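Local coordinates for PA3566 protein (Pseudomonas aeruginosa, PDB 1X7V) that is of unknown function but belongs to the antibiotic biosynthesis monooxygenase family, and so may have oxidoreductase activity, at residues M57-R62 with E68-T73. Residues are numbered along the deposited sequence; the frame is centred on the assembly and turned at random.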
loop_
_atom_site.group_PDB
_atom_site.type_symbol
_atom_site.label_atom_id
_atom_site.label_comp_id
_atom_site.label_asym_id
_atom_site.label_seq_id
_atom_site.Cartn_x
_atom_site.Cartn_y
_atom_site.Cartn_z
HETATM N N MSE A 57 -0.328 -0.645 4.736
HETATM C CA MSE A 57 -1.457 -0.789 3.816
HETATM C C MSE A 57 -1.900 -2.247 3.923
HETATM O O MSE A 57 -1.078 -3.139 3.737
HETATM C CB MSE A 57 -1.057 -0.455 2.365
HETATM C CG MSE A 57 -2.189 -0.159 1.447
HETATM SE SE MSE A 57 -2.880 1.654 1.866
HETATM C CE MSE A 57 -1.411 2.794 0.911
ATOM N N ILE A 58 -3.165 -2.471 4.237
ATOM C CA ILE A 58 -3.760 -3.813 4.263
ATOM C C ILE A 58 -4.621 -3.887 3.026
ATOM O O ILE A 58 -5.565 -3.110 2.834
ATOM C CB ILE A 58 -4.574 -4.130 5.544
ATOM C CG1 ILE A 58 -3.709 -3.931 6.834
ATOM C CG2 ILE A 58 -5.145 -5.575 5.472
ATOM C CD1 ILE A 58 -4.480 -4.089 8.091
ATOM N N GLU A 59 -4.308 -4.857 2.177
ATOM C CA GLU A 59 -4.919 -4.986 0.861
ATOM C C GLU A 59 -5.416 -6.436 0.675
ATOM O O GLU A 59 -4.768 -7.358 1.161
ATOM C CB GLU A 59 -3.900 -4.682 -0.236
ATOM C CG GLU A 59 -3.116 -3.389 -0.093
ATOM C CD GLU A 59 -2.075 -3.204 -1.150
ATOM O OE1 GLU A 59 -2.164 -3.863 -2.221
ATOM O OE2 GLU A 59 -1.153 -2.362 -0.931
ATOM N N GLN A 60 -6.529 -6.607 -0.025
ATOM C CA GLN A 60 -6.976 -7.928 -0.484
ATOM C C GLN A 60 -7.267 -7.819 -1.982
ATOM O O GLN A 60 -7.931 -6.876 -2.466
ATOM C CB GLN A 60 -8.212 -8.401 0.272
ATOM C CG GLN A 60 -8.015 -8.701 1.744
ATOM C CD GLN A 60 -9.259 -9.265 2.340
ATOM O OE1 GLN A 60 -9.684 -10.365 1.963
ATOM N NE2 GLN A 60 -9.918 -8.493 3.213
ATOM N N TRP A 61 -6.827 -8.817 -2.723
ATOM C CA TRP A 61 -6.969 -8.796 -4.166
ATOM C C TRP A 61 -7.559 -10.131 -4.561
ATOM O O TRP A 61 -7.190 -11.152 -4.000
ATOM C CB TRP A 61 -5.588 -8.598 -4.808
ATOM C CG TRP A 61 -5.033 -7.237 -4.612
ATOM C CD1 TRP A 61 -4.078 -6.858 -3.721
ATOM C CD2 TRP A 61 -5.430 -6.072 -5.309
ATOM N NE1 TRP A 61 -3.873 -5.485 -3.805
ATOM C CE2 TRP A 61 -4.703 -4.981 -4.771
ATOM C CE3 TRP A 61 -6.354 -5.827 -6.334
ATOM C CZ2 TRP A 61 -4.825 -3.691 -5.274
ATOM C CZ3 TRP A 61 -6.507 -4.511 -6.792
ATOM C CH2 TRP A 61 -5.741 -3.483 -6.271
ATOM N N ARG A 62 -8.477 -10.134 -5.508
ATOM C CA ARG A 62 -9.133 -11.382 -5.919
ATOM C C ARG A 62 -8.106 -12.432 -6.372
ATOM O O ARG A 62 -8.254 -13.607 -6.078
ATOM C CB ARG A 62 -10.149 -11.075 -7.038
ATOM C CG ARG A 62 -11.422 -11.837 -6.971
ATOM C CD ARG A 62 -12.358 -11.475 -8.151
ATOM N NE ARG A 62 -13.386 -10.433 -8.000
ATOM C CZ ARG A 62 -14.468 -10.527 -7.215
ATOM N NH1 ARG A 62 -14.614 -11.562 -6.383
ATOM N NH2 ARG A 62 -15.417 -9.579 -7.235
ATOM N N GLU A 68 -1.414 -7.530 -10.217
ATOM C CA GLU A 68 -0.526 -7.158 -11.334
ATOM C C GLU A 68 -1.055 -5.936 -12.092
ATOM O O GLU A 68 -0.344 -4.981 -12.339
ATOM C CB GLU A 68 -0.284 -8.373 -12.236
ATOM C CG GLU A 68 1.096 -9.153 -11.993
ATOM C CD GLU A 68 1.331 -9.982 -10.660
ATOM O OE1 GLU A 68 1.767 -11.159 -10.802
ATOM O OE2 GLU A 68 1.195 -9.485 -9.495
ATOM N N ARG A 69 -2.345 -5.925 -12.372
ATOM C CA ARG A 69 -2.984 -4.735 -12.948
ATOM C C ARG A 69 -2.841 -3.464 -12.053
ATOM O O ARG A 69 -2.561 -2.366 -12.521
ATOM C CB ARG A 69 -4.452 -5.063 -13.189
ATOM C CG ARG A 69 -4.739 -6.051 -14.283
ATOM C CD ARG A 69 -6.216 -5.971 -14.704
ATOM N NE ARG A 69 -7.120 -6.219 -13.582
ATOM C CZ ARG A 69 -7.540 -7.427 -13.207
ATOM N NH1 ARG A 69 -7.121 -8.518 -13.856
ATOM N NH2 ARG A 69 -8.357 -7.552 -12.148
ATOM N N HIS A 70 -3.051 -3.601 -10.758
ATOM C CA HIS A 70 -2.831 -2.494 -9.829
ATOM C C HIS A 70 -1.484 -1.779 -10.020
ATOM O O HIS A 70 -1.411 -0.544 -10.020
ATOM C CB HIS A 70 -3.012 -3.004 -8.397
ATOM C CG HIS A 70 -2.628 -2.031 -7.326
ATOM N ND1 HIS A 70 -3.280 -0.830 -7.122
ATOM C CD2 HIS A 70 -1.672 -2.109 -6.368
ATOM C CE1 HIS A 70 -2.735 -0.214 -6.086
ATOM N NE2 HIS A 70 -1.744 -0.961 -5.622
ATOM N N GLN A 71 -0.433 -2.537 -10.284
ATOM C CA GLN A 71 0.902 -1.923 -10.425
ATOM C C GLN A 71 1.186 -1.242 -11.751
ATOM O O GLN A 71 2.221 -0.532 -11.925
ATOM C CB GLN A 71 1.960 -2.961 -10.181
ATOM C CG GLN A 71 1.898 -3.487 -8.798
ATOM C CD GLN A 71 2.843 -4.589 -8.651
ATOM O OE1 GLN A 71 4.082 -4.340 -8.612
ATOM N NE2 GLN A 71 2.323 -5.837 -8.595
ATOM N N ASN A 72 0.279 -1.441 -12.699
ATOM C CA ASN A 72 0.384 -0.755 -13.953
ATOM C C ASN A 72 -0.474 0.482 -14.010
ATOM O O ASN A 72 -0.481 1.153 -15.009
ATOM C CB ASN A 72 0.078 -1.728 -15.060
ATOM C CG ASN A 72 1.186 -2.755 -15.200
ATOM O OD1 ASN A 72 2.015 -2.636 -16.088
ATOM N ND2 ASN A 72 1.280 -3.684 -14.255
ATOM N N THR A 73 -1.167 0.794 -12.910
ATOM C CA THR A 73 -2.063 1.934 -12.903
ATOM C C THR A 73 -1.249 3.186 -12.781
ATOM O O THR A 73 -0.133 3.161 -12.273
ATOM C CB THR A 73 -3.123 1.879 -11.748
ATOM O OG1 THR A 73 -2.457 1.856 -10.481
ATOM C CG2 THR A 73 -3.986 0.651 -11.870
HETATM O O HOH W 1 -0.181 -0.232 -3.290
#
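Trp-61 and His-70 show how two aromatic side chains can join a strand end to the helix that follows it without forming a regular stack. Trp-61 CZ2, on the six-membered ring of the indole, lies over one face of the imidazole, 3.4 Å from His-70 CG and offset toward the imidazole's rim. The adjoining Trp-61 CH2 rests on the base of the same side chain, 3.5 Å from His-70 CB. The ring planes are inclined by 37° and their centroids stand 4.8 Å apart, an oblique pairing that is neither parallel nor edge-to-face. On the helix, a chi1 of 172° places CG of His-70 opposite its backbone N, carrying the imidazole across to the sheet.

The next shell brings polar partners to both rings. Two residues back on the same strand, Glu-59 receives the indole N-H almost linearly, Trp-61 NE1 to Glu-59 OE1 being 2.8 Å at 175°. This bond lies in the indole plane and uses the anti lone pair of the carboxylate, which holds the tryptophan against rotation. The other carboxylate oxygen, Glu-59 OE2, is weakly bonded to a water that sits in the imidazole plane, 2.9 Å from His-70 NE2. His-70 ND1 is hydrogen-bonded to Glu-37, so both ring nitrogens are engaged. Past His-70, its carbonyl O accepts from both Thr-73 N and Thr-73 OG1, and Thr-73 in turn N-caps helix 74-80.

Phe-76 from that helix meets the imidazole edge-to-face, and Tyr-43 of strand 40-47 also touches it. The buried cluster thus ties strand 54-61 of the antiparallel sheet to helix 64-71 in this alpha-beta plait, with helix 20-36 bordering it through Ser-34.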